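Local structure of D-glycerate 3-kinase (Cryptococcus neoformans var. grubii serotype A, 6CKG) at residues I302-E305 and T306-W309; S92-V95 and K96-Q99; T261-L264 and Q265-H268. The protein probably phosphorylates D-glycerate at its 3-hydroxyl at the expense of ATP. One frame throughout, in Å; residues are numbered along the deposited sequence.

Interaction 1. Residues I302-E305 and T306-W309; sequences IDKE and TTSW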
ATOM      1  N   ILE A 302       6.252   7.006   6.709  1.00 28.51           N
ATOM      2  CA  ILE A 302       6.921   6.794   5.421  1.00 24.18           C
ATOM      3  C   ILE A 302       8.171   7.662   5.305  1.00 29.21           C
ATOM      4  O   ILE A 302       9.119   7.312   4.590  1.00 28.55           O
ATOM      5  CB  ILE A 302       5.932   7.089   4.277  1.00 23.32           C
ATOM      6  CG1 ILE A 302       4.896   5.969   4.189  1.00 20.39           C
ATOM      7  CG2 ILE A 302       6.661   7.241   2.903  1.00 27.24           C
ATOM      8  CD1 ILE A 302       3.739   6.309   3.308  1.00 23.34           C
ATOM      9  N   ASP A 303       8.219   8.758   6.044  1.00 28.89           N
ATOM     10  CA  ASP A 303       9.241   9.793   5.879  1.00 24.40           C
ATOM     11  C   ASP A 303       9.934   9.993   7.225  1.00 30.74           C
ATOM     12  O   ASP A 303       9.587  10.904   7.975  1.00 28.20           O
ATOM     13  CB  ASP A 303       8.576  11.061   5.371  1.00 30.37           C
ATOM     14  CG  ASP A 303       9.579  12.122   4.948  1.00 37.78           C
ATOM     15  OD1 ASP A 303      10.789  11.927   5.169  1.00 32.01           O
ATOM     16  OD2 ASP A 303       9.147  13.144   4.389  1.00 37.57           O
ATOM     17  N   LYS A 304      10.904   9.138   7.543  1.00 33.82           N
ATOM     18  CA  LYS A 304      11.587   9.259   8.825  1.00 37.19           C
ATOM     19  C   LYS A 304      12.929   8.549   8.737  1.00 36.46           C
ATOM     20  O   LYS A 304      13.160   7.731   7.843  1.00 32.42           O
ATOM     21  CB  LYS A 304      10.747   8.706   9.985  1.00 32.45           C
ATOM     22  CG  LYS A 304      10.494   7.225   9.921  1.00 36.68           C
ATOM     23  CD  LYS A 304       9.745   6.698  11.167  1.00 39.17           C
ATOM     24  CE  LYS A 304       9.414   5.209  10.969  1.00 35.65           C
ATOM     25  NZ  LYS A 304       8.693   4.564  12.126  1.00 36.25           N
ATOM     26  N   GLU A 305      13.804   8.864   9.702  1.00 29.37           N
ATOM     27  CA  GLU A 305      15.228   8.571   9.561  1.00 27.50           C
ATOM     28  C   GLU A 305      15.519   7.073   9.564  1.00 32.02           C
ATOM     29  O   GLU A 305      16.503   6.635   8.958  1.00 34.39           O
ATOM     30  CB  GLU A 305      16.007   9.290  10.675  1.00 25.42           C
ATOM     31  CG  GLU A 305      17.523   9.090  10.636  1.00 34.58           C
ATOM     32  CD  GLU A 305      18.208   9.756   9.432  1.00 33.81           C
ATOM     33  OE1 GLU A 305      17.611  10.635   8.769  1.00 34.48           O
ATOM     34  OE2 GLU A 305      19.366   9.405   9.158  1.00 37.46           O
ATOM     35  N   THR A 306      14.668   6.265  10.201  1.00 27.97           N
ATOM     36  CA  THR A 306      14.982   4.850  10.380  1.00 33.65           C
ATOM     37  C   THR A 306      14.548   3.938   9.224  1.00 36.26           C
ATOM     38  O   THR A 306      14.847   2.741   9.274  1.00 33.26           O
ATOM     39  CB  THR A 306      14.341   4.332  11.669  1.00 29.26           C
ATOM     40  OG1 THR A 306      12.926   4.526  11.592  1.00 34.32           O
ATOM     41  CG2 THR A 306      14.882   5.098  12.892  1.00 34.82           C
ATOM     42  N   THR A 307      13.852   4.439   8.203  1.00 32.76           N
ATOM     43  CA  THR A 307      13.329   3.527   7.189  1.00 33.36           C
ATOM     44  C   THR A 307      14.445   2.983   6.298  1.00 31.02           C
ATOM     45  O   THR A 307      15.524   3.566   6.165  1.00 26.92           O
ATOM     46  CB  THR A 307      12.297   4.200   6.287  1.00 25.47           C
ATOM     47  OG1 THR A 307      12.968   5.168   5.470  1.00 26.54           O
ATOM     48  CG2 THR A 307      11.186   4.857   7.122  1.00 23.39           C
ATOM     49  N   SER A 308      14.155   1.850   5.652  1.00 29.89           N
ATOM     50  CA  SER A 308      15.150   1.257   4.778  1.00 27.48           C
ATOM     51  C   SER A 308      15.304   2.039   3.480  1.00 28.40           C
ATOM     52  O   SER A 308      16.339   1.913   2.817  1.00 31.21           O
ATOM     53  CB  SER A 308      14.794  -0.206   4.500  1.00 27.10           C
ATOM     54  OG  SER A 308      13.467  -0.305   4.018  1.00 25.65           O
ATOM     55  N   TRP A 309      14.320   2.870   3.125  1.00 26.02           N
ATOM     56  CA  TRP A 309      14.363   3.677   1.910  1.00 25.78           C
ATOM     57  C   TRP A 309      14.714   5.134   2.176  1.00 29.80           C
ATOM     58  O   TRP A 309      14.565   5.972   1.276  1.00 29.11           O
ATOM     59  CB  TRP A 309      13.019   3.602   1.182  1.00 22.74           C
ATOM     60  CG  TRP A 309      11.850   3.996   2.049  1.00 26.63           C
ATOM     61  CD1 TRP A 309      11.374   5.255   2.265  1.00 25.40           C
ATOM     62  CD2 TRP A 309      11.012   3.115   2.810  1.00 27.84           C
ATOM     63  NE1 TRP A 309      10.285   5.214   3.101  1.00 29.09           N
ATOM     64  CE2 TRP A 309      10.045   3.911   3.451  1.00 25.76           C
ATOM     65  CE3 TRP A 309      10.976   1.723   2.992  1.00 27.01           C
ATOM     66  CZ2 TRP A 309       9.056   3.369   4.284  1.00 25.98           C
ATOM     67  CZ3 TRP A 309      10.001   1.185   3.810  1.00 24.21           C
ATOM     68  CH2 TRP A 309       9.047   2.008   4.442  1.00 27.34           C
TER
HETATM   69  O   HOH W   1      11.845   7.490   5.157  1.00 26.94           O
HETATM   70  O   HOH W   2      11.077   4.684  13.643  1.00 43.35           O
HETATM   71  O   HOH W   3      17.711   4.434   7.659  1.00 44.46           O
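Trp309 CG sits between its backbone N and carbonyl carbon (chi1 55°), and with chi2 at 86° this turns the indole back toward Ile302. Its NE1 gives a hydrogen bond of 2.8 Å to Ile302 O. The acceptor lies near the indole plane, and the donor lies in the carbonyl plane. Thr307 CB rests over the centre of one indole face, 3.6 Å above the plane. Phe248 of strand 247-253 also meets this ring, the two planes inclined to each other.

Thr307 OG1 likewise stands between N and carbonyl carbon. That directs OG1 to a water at 2.6 Å. The same water lies 2.8 Å from Ile302 O and can donate to it, so that oxygen probably receives a second bond besides the indole N-H. The water also accepts from Lys304 N. Thr307 CG2 packs against Lys304 CG at 3.7 Å.

The Lys304 chain runs extended past the Thr306 hydroxyl. Lys304 CE comes to 3.6 Å from Thr306 OG1. A second water links the ends of these side chains, accepting from Lys304 NZ and bonding Thr306 OG1. A third water donates to Glu305 O and Thr307 O. Outside the turn, the Glu305 carboxylate forms a salt bridge with Arg310, and Asp303 forms one with Arg315.

Thr307 N reaches Lys304 O at 3.4 Å in a weak but nearly straight bond (175°). It closes a type I beta turn, Lys304 to Thr307, in the loop joining helix 281-298 to strand 313-318 of the central sheet.

Interaction 2. Residues S92-V95 and K96-Q99; sequences SDQV and KLSQ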
ATOM      1  N   SER A  92     -11.815 -17.031   6.167  1.00 29.88           N
ATOM      2  CA  SER A  92     -11.881 -17.754   7.437  1.00 30.43           C
ATOM      3  C   SER A  92     -11.038 -17.069   8.512  1.00 29.59           C
ATOM      4  O   SER A  92     -11.485 -16.890   9.656  1.00 31.69           O
ATOM      5  CB  SER A  92     -11.437 -19.203   7.237  1.00 33.74           C
ATOM      6  OG  SER A  92     -11.757 -19.957   8.383  1.00 34.12           O
ATOM      7  N   ASP A  93      -9.815 -16.677   8.159  1.00 27.33           N
ATOM      8  CA  ASP A  93      -8.923 -16.009   9.104  1.00 33.52           C
ATOM      9  C   ASP A  93      -9.444 -14.634   9.495  1.00 34.65           C
ATOM     10  O   ASP A  93      -9.279 -14.211  10.643  1.00 34.74           O
ATOM     11  CB  ASP A  93      -7.522 -15.874   8.505  1.00 25.91           C
ATOM     12  CG  ASP A  93      -6.707 -17.152   8.621  1.00 36.84           C
ATOM     13  OD1 ASP A  93      -7.206 -18.144   9.196  1.00 38.85           O
ATOM     14  OD2 ASP A  93      -5.561 -17.159   8.138  1.00 40.81           O
ATOM     15  N   GLN A  94     -10.037 -13.902   8.541  1.00 31.98           N
ATOM     16  CA  GLN A  94     -10.612 -12.598   8.862  1.00 29.65           C
ATOM     17  C   GLN A  94     -11.782 -12.744   9.828  1.00 33.38           C
ATOM     18  O   GLN A  94     -11.940 -11.932  10.747  1.00 31.92           O
ATOM     19  CB  GLN A  94     -11.056 -11.882   7.586  1.00 27.94           C
ATOM     20  CG  GLN A  94     -11.862 -10.612   7.846  1.00 28.80           C
ATOM     21  CD  GLN A  94     -11.084  -9.563   8.623  1.00 32.28           C
ATOM     22  OE1 GLN A  94      -9.941  -9.239   8.284  1.00 28.16           O
ATOM     23  NE2 GLN A  94     -11.703  -9.026   9.676  1.00 27.04           N
ATOM     24  N   VAL A  95     -12.609 -13.774   9.634  1.00 33.21           N
ATOM     25  CA  VAL A  95     -13.708 -14.029  10.561  1.00 33.42           C
ATOM     26  C   VAL A  95     -13.161 -14.301  11.958  1.00 37.04           C
ATOM     27  O   VAL A  95     -13.678 -13.781  12.950  1.00 36.58           O
ATOM     28  CB  VAL A  95     -14.586 -15.182  10.045  1.00 34.92           C
ATOM     29  CG1 VAL A  95     -15.564 -15.684  11.123  1.00 40.90           C
ATOM     30  CG2 VAL A  95     -15.348 -14.739   8.809  1.00 39.10           C
ATOM     31  N   LYS A  96     -12.083 -15.088  12.050  1.00 36.88           N
ATOM     32  CA  LYS A  96     -11.462 -15.351  13.343  1.00 36.95           C
ATOM     33  C   LYS A  96     -10.980 -14.062  13.982  1.00 38.91           C
ATOM     34  O   LYS A  96     -11.189 -13.846  15.179  1.00 40.32           O
ATOM     35  CB  LYS A  96     -10.308 -16.342  13.190  1.00 35.18           C
ATOM     36  CG  LYS A  96     -10.774 -17.783  12.987  1.00 42.79           C
ATOM     37  CD  LYS A  96      -9.620 -18.730  12.716  1.00 43.37           C
ATOM     38  CE  LYS A  96     -10.130 -20.183  12.602  1.00 49.92           C
ATOM     39  NZ  LYS A  96      -9.118 -21.091  11.994  1.00 50.80           N
ATOM     40  N   LEU A  97     -10.367 -13.181  13.187  1.00 32.31           N
ATOM     41  CA  LEU A  97      -9.907 -11.892  13.697  1.00 33.84           C
ATOM     42  C   LEU A  97     -11.074 -11.052  14.197  1.00 37.65           C
ATOM     43  O   LEU A  97     -11.026 -10.499  15.301  1.00 36.94           O
ATOM     44  CB  LEU A  97      -9.130 -11.149  12.605  1.00 31.73           C
ATOM     45  CG  LEU A  97      -8.708  -9.709  12.895  1.00 35.52           C
ATOM     46  CD1 LEU A  97      -7.772  -9.679  14.093  1.00 37.48           C
ATOM     47  CD2 LEU A  97      -8.054  -9.128  11.664  1.00 33.38           C
ATOM     48  N   SER A  98     -12.138 -10.943  13.394  1.00 36.76           N
ATOM     49  CA  SER A  98     -13.303 -10.175  13.822  1.00 42.35           C
ATOM     50  C   SER A  98     -13.857 -10.715  15.131  1.00 41.53           C
ATOM     51  O   SER A  98     -14.175  -9.940  16.039  1.00 38.43           O
ATOM     52  CB  SER A  98     -14.387 -10.190  12.741  1.00 40.71           C
ATOM     53  OG  SER A  98     -13.952  -9.469  11.595  1.00 47.25           O
ATOM     54  N   GLN A  99     -13.953 -12.042  15.254  1.00 41.54           N
ATOM     55  CA  GLN A  99     -14.537 -12.652  16.448  1.00 39.02           C
ATOM     56  C   GLN A  99     -13.678 -12.431  17.680  1.00 39.36           C
ATOM     57  O   GLN A  99     -14.202 -12.402  18.796  1.00 39.49           O
ATOM     58  CB  GLN A  99     -14.728 -14.151  16.256  1.00 45.86           C
ATOM     59  CG  GLN A  99     -15.792 -14.562  15.274  1.00 55.98           C
ATOM     60  CD  GLN A  99     -15.820 -16.063  15.115  1.00 63.31           C
ATOM     61  OE1 GLN A  99     -14.914 -16.760  15.588  1.00 62.87           O
ATOM     62  NE2 GLN A  99     -16.858 -16.576  14.459  1.00 70.76           N
TER
HETATM   63  O   HOH W   4      -9.028 -20.045   9.272  1.00 37.81           O
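A water beside Asp93 and Lys96 is gripped by three side chains. It donates to Asp93 OD1 at 2.6 Å. It accepts from Lys96 NZ at 2.9 Å. It also bonds Ser92 OG. The carboxylate and ammonium are 4.5 Å apart, Asp93 OD1 to Lys96 NZ, beyond a salt bridge. The water bridges the two groups by hydrogen bonds. The extended Lys96 chain starts out past Ser92 O, with CG 3.5 Å from that oxygen.

The segment belongs to the short helix 91-100, which follows strand 79-83, an outermost strand of the central sheet. It is alpha-helical: Lys96, Leu97 and Gln99 N donate to the carbonyls of Ser92, Asp93 and Val95, each four residues back.

On another side, Gln94 O accepts the amide N-H of Ser98 at 2.8 Å, with an N-H...O angle of 169°. The Ser98 side chain turns to the same part of the helix. Its OG is anti to the carbonyl carbon (chi1 -67°), which places it 3.0 Å from Gln94 NE2. Ser98 OG bonds Leu107 O, a loop carbonyl outside the helix, and Gln94 NE2 reaches the same oxygen weakly.

Gln94 reaches this place by a bend at chi2 (61°). The bend brings the amide back over the following turn. Leu97 CD2 lies 3.9 Å from Gln94 OE1, and the two side chains meet at a slant. Both also touch Leu89 and Thr115, so this side of the helix faces neighbouring loops. Gln99 NE2 lies 3.7 Å from Val95 CG1.

Interaction 3. Residues T261-L264 and Q265-H268; sequences TWRL and QQEH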
ATOM      1  N   THR A 261     -13.213  12.535  -2.182  1.00 41.76           N
ATOM      2  CA  THR A 261     -13.682  12.956  -3.496  1.00 42.38           C
ATOM      3  C   THR A 261     -13.273  11.954  -4.574  1.00 41.39           C
ATOM      4  O   THR A 261     -14.092  11.554  -5.409  1.00 41.43           O
ATOM      5  CB  THR A 261     -13.134  14.347  -3.811  1.00 45.17           C
ATOM      6  OG1 THR A 261     -13.537  15.260  -2.782  1.00 46.54           O
ATOM      7  CG2 THR A 261     -13.638  14.830  -5.169  1.00 44.06           C
ATOM      8  N   TRP A 262     -12.006  11.533  -4.560  1.00 39.15           N
ATOM      9  CA  TRP A 262     -11.519  10.564  -5.538  1.00 39.92           C
ATOM     10  C   TRP A 262     -12.258   9.233  -5.426  1.00 39.18           C
ATOM     11  O   TRP A 262     -12.656   8.643  -6.436  1.00 39.63           O
ATOM     12  CB  TRP A 262     -10.020  10.350  -5.351  1.00 39.41           C
ATOM     13  CG  TRP A 262      -9.171  11.498  -5.786  1.00 45.35           C
ATOM     14  CD1 TRP A 262      -9.492  12.466  -6.692  1.00 46.37           C
ATOM     15  CD2 TRP A 262      -7.845  11.797  -5.328  1.00 39.42           C
ATOM     16  NE1 TRP A 262      -8.444  13.351  -6.827  1.00 49.92           N
ATOM     17  CE2 TRP A 262      -7.421  12.958  -6.003  1.00 45.97           C
ATOM     18  CE3 TRP A 262      -6.974  11.190  -4.418  1.00 35.60           C
ATOM     19  CZ2 TRP A 262      -6.167  13.532  -5.791  1.00 41.93           C
ATOM     20  CZ3 TRP A 262      -5.730  11.760  -4.207  1.00 34.47           C
ATOM     21  CH2 TRP A 262      -5.340  12.925  -4.889  1.00 31.97           C
ATOM     22  N   ARG A 263     -12.443   8.735  -4.200  1.00 39.38           N
ATOM     23  CA  ARG A 263     -13.091   7.437  -4.045  1.00 37.59           C
ATOM     24  C   ARG A 263     -14.549   7.486  -4.478  1.00 35.11           C
ATOM     25  O   ARG A 263     -15.083   6.486  -4.970  1.00 40.09           O
ATOM     26  CB  ARG A 263     -12.972   6.952  -2.601  1.00 43.41           C
ATOM     27  CG  ARG A 263     -13.397   5.498  -2.401  1.00 40.67           C
ATOM     28  CD  ARG A 263     -12.610   4.554  -3.305  1.00 39.27           C
ATOM     29  NE  ARG A 263     -13.036   3.164  -3.169  1.00 39.01           N
ATOM     30  CZ  ARG A 263     -14.087   2.641  -3.791  1.00 42.19           C
ATOM     31  NH1 ARG A 263     -14.828   3.397  -4.591  1.00 42.65           N
ATOM     32  NH2 ARG A 263     -14.405   1.363  -3.614  1.00 41.36           N
ATOM     33  N   LEU A 264     -15.210   8.636  -4.309  1.00 39.55           N
ATOM     34  CA  LEU A 264     -16.554   8.808  -4.856  1.00 44.65           C
ATOM     35  C   LEU A 264     -16.533   8.798  -6.381  1.00 43.16           C
ATOM     36  O   LEU A 264     -17.360   8.133  -7.017  1.00 37.50           O
ATOM     37  CB  LEU A 264     -17.180  10.104  -4.339  1.00 43.05           C
ATOM     38  CG  LEU A 264     -18.049   9.962  -3.092  1.00 54.84           C
ATOM     39  CD1 LEU A 264     -18.634  11.306  -2.688  1.00 63.56           C
ATOM     40  CD2 LEU A 264     -19.156   8.951  -3.341  1.00 51.15           C
ATOM     41  N   GLN A 265     -15.611   9.551  -6.988  1.00 40.44           N
ATOM     42  CA  GLN A 265     -15.461   9.513  -8.444  1.00 42.30           C
ATOM     43  C   GLN A 265     -15.256   8.090  -8.934  1.00 41.28           C
ATOM     44  O   GLN A 265     -15.875   7.660  -9.917  1.00 38.95           O
ATOM     45  CB  GLN A 265     -14.275  10.367  -8.894  1.00 42.88           C
ATOM     46  CG  GLN A 265     -14.344  11.850  -8.588  1.00 53.68           C
ATOM     47  CD  GLN A 265     -13.158  12.582  -9.191  1.00 58.54           C
ATOM     48  OE1 GLN A 265     -12.517  12.073 -10.111  1.00 62.43           O
ATOM     49  NE2 GLN A 265     -12.856  13.773  -8.677  1.00 50.66           N
ATOM     50  N   GLN A 266     -14.358   7.355  -8.268  1.00 36.84           N
ATOM     51  CA  GLN A 266     -14.071   5.980  -8.662  1.00 41.66           C
ATOM     52  C   GLN A 266     -15.334   5.127  -8.639  1.00 39.11           C
ATOM     53  O   GLN A 266     -15.604   4.375  -9.582  1.00 35.87           O
ATOM     54  CB  GLN A 266     -13.005   5.373  -7.746  1.00 41.88           C
ATOM     55  CG  GLN A 266     -12.797   3.869  -7.985  1.00 52.50           C
ATOM     56  CD  GLN A 266     -11.795   3.226  -7.034  1.00 58.56           C
ATOM     57  OE1 GLN A 266     -10.879   3.884  -6.531  1.00 59.03           O
ATOM     58  NE2 GLN A 266     -11.965   1.926  -6.790  1.00 53.70           N
ATOM     59  N   GLU A 267     -16.124   5.229  -7.566  1.00 37.94           N
ATOM     60  CA  GLU A 267     -17.319   4.397  -7.479  1.00 37.23           C
ATOM     61  C   GLU A 267     -18.342   4.800  -8.536  1.00 43.28           C
ATOM     62  O   GLU A 267     -19.000   3.938  -9.133  1.00 46.00           O
ATOM     63  CB  GLU A 267     -17.918   4.469  -6.073  1.00 41.99           C
ATOM     64  CG  GLU A 267     -18.941   3.361  -5.752  1.00 40.10           C
ATOM     65  CD  GLU A 267     -18.297   1.993  -5.471  1.00 43.73           C
ATOM     66  OE1 GLU A 267     -17.052   1.885  -5.513  1.00 42.78           O
ATOM     67  OE2 GLU A 267     -19.040   1.021  -5.206  1.00 46.36           O
ATOM     68  N   HIS A 268     -18.483   6.104  -8.799  1.00 38.66           N
ATOM     69  CA  HIS A 268     -19.394   6.529  -9.857  1.00 39.84           C
ATOM     70  C   HIS A 268     -18.898   6.086 -11.233  1.00 41.42           C
ATOM     71  O   HIS A 268     -19.694   5.630 -12.064  1.00 42.35           O
ATOM     72  CB  HIS A 268     -19.603   8.043  -9.798  1.00 37.43           C
ATOM     73  CG  HIS A 268     -20.700   8.458  -8.856  1.00 36.46           C
ATOM     74  ND1 HIS A 268     -21.928   8.912  -9.295  1.00 40.53           N
ATOM     75  CD2 HIS A 268     -20.762   8.464  -7.502  1.00 39.48           C
ATOM     76  CE1 HIS A 268     -22.694   9.187  -8.253  1.00 41.76           C
ATOM     77  NE2 HIS A 268     -22.011   8.924  -7.153  1.00 40.36           N
TER
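Residues 261-268 form two turns of an alpha helix, with the amides of Gln265, Gln266, Glu267 and His268 each bonded to the carbonyl four residues earlier. They are part of helix 258-273, which follows strand 247-253 of the central sheet. On it sits a classic i to i+4 salt bridge, Arg263 with Glu267.

Arg263 grips one oxygen with two nitrogens. Its NH1 lies 2.8 Å from Glu267 OE1. Its NH2 lies 3.3 Å from the same Glu267 OE1. NH1 comes to the anti side of OE1 and NH2 to the syn side, both from the same face of the carboxylate. The oxygen is close to the guanidinium plane, but the two flat groups are inclined by 39°. Both chains bend at chi2, which folds them toward each other. Glu267 OE2 accepts from Met279 N, so the buried carboxylate is held at both oxygens. This shared bonding probably favours its charged form.

Gln266 adds a stack. Its amide lies almost parallel to the guanidinium, 2° apart. Gln266 NE2 sits over the centre of the Arg263 guanidinium, 3.7 Å from the plane.

On another side, the extended Gln265 chain runs past Thr261 and Trp262. Its amide plane stands at 89° to the indole. Gln265 OE1 accepts from Arg322, which also makes a cation-pi contact with Trp262, whose NE1 donates to Ile320 O. His268 NE2 bonds Asp281, at the start of helix 281-298. Gln265 NE2 lies near the indole plane at its edge, 4.1 Å from Trp262 CD1. The same Gln265 NE2 comes to 3.7 Å from Thr261 CG2.

Overall arrangement
The three contacts are all local, and they lie in separate parts of one chain built round a mixed six-stranded sheet. None touches another. All centres lie 29 to 32 Å apart. Interactions 1 and 3 come nearest, about 13 Å between nearest atoms, yet they lie on opposite sides of the chain's centre. Helix 281-298 connects them: it packs on helix 258-273 and then runs into the loop of interaction 1. Interaction 2 is a surface contact, about 17 Å from interaction 3 at the nearest atoms. Trp262 of interaction 3 touches Pro55 of the P-loop sequence, probably the nucleotide-binding loop, so interaction 3 borders that loop.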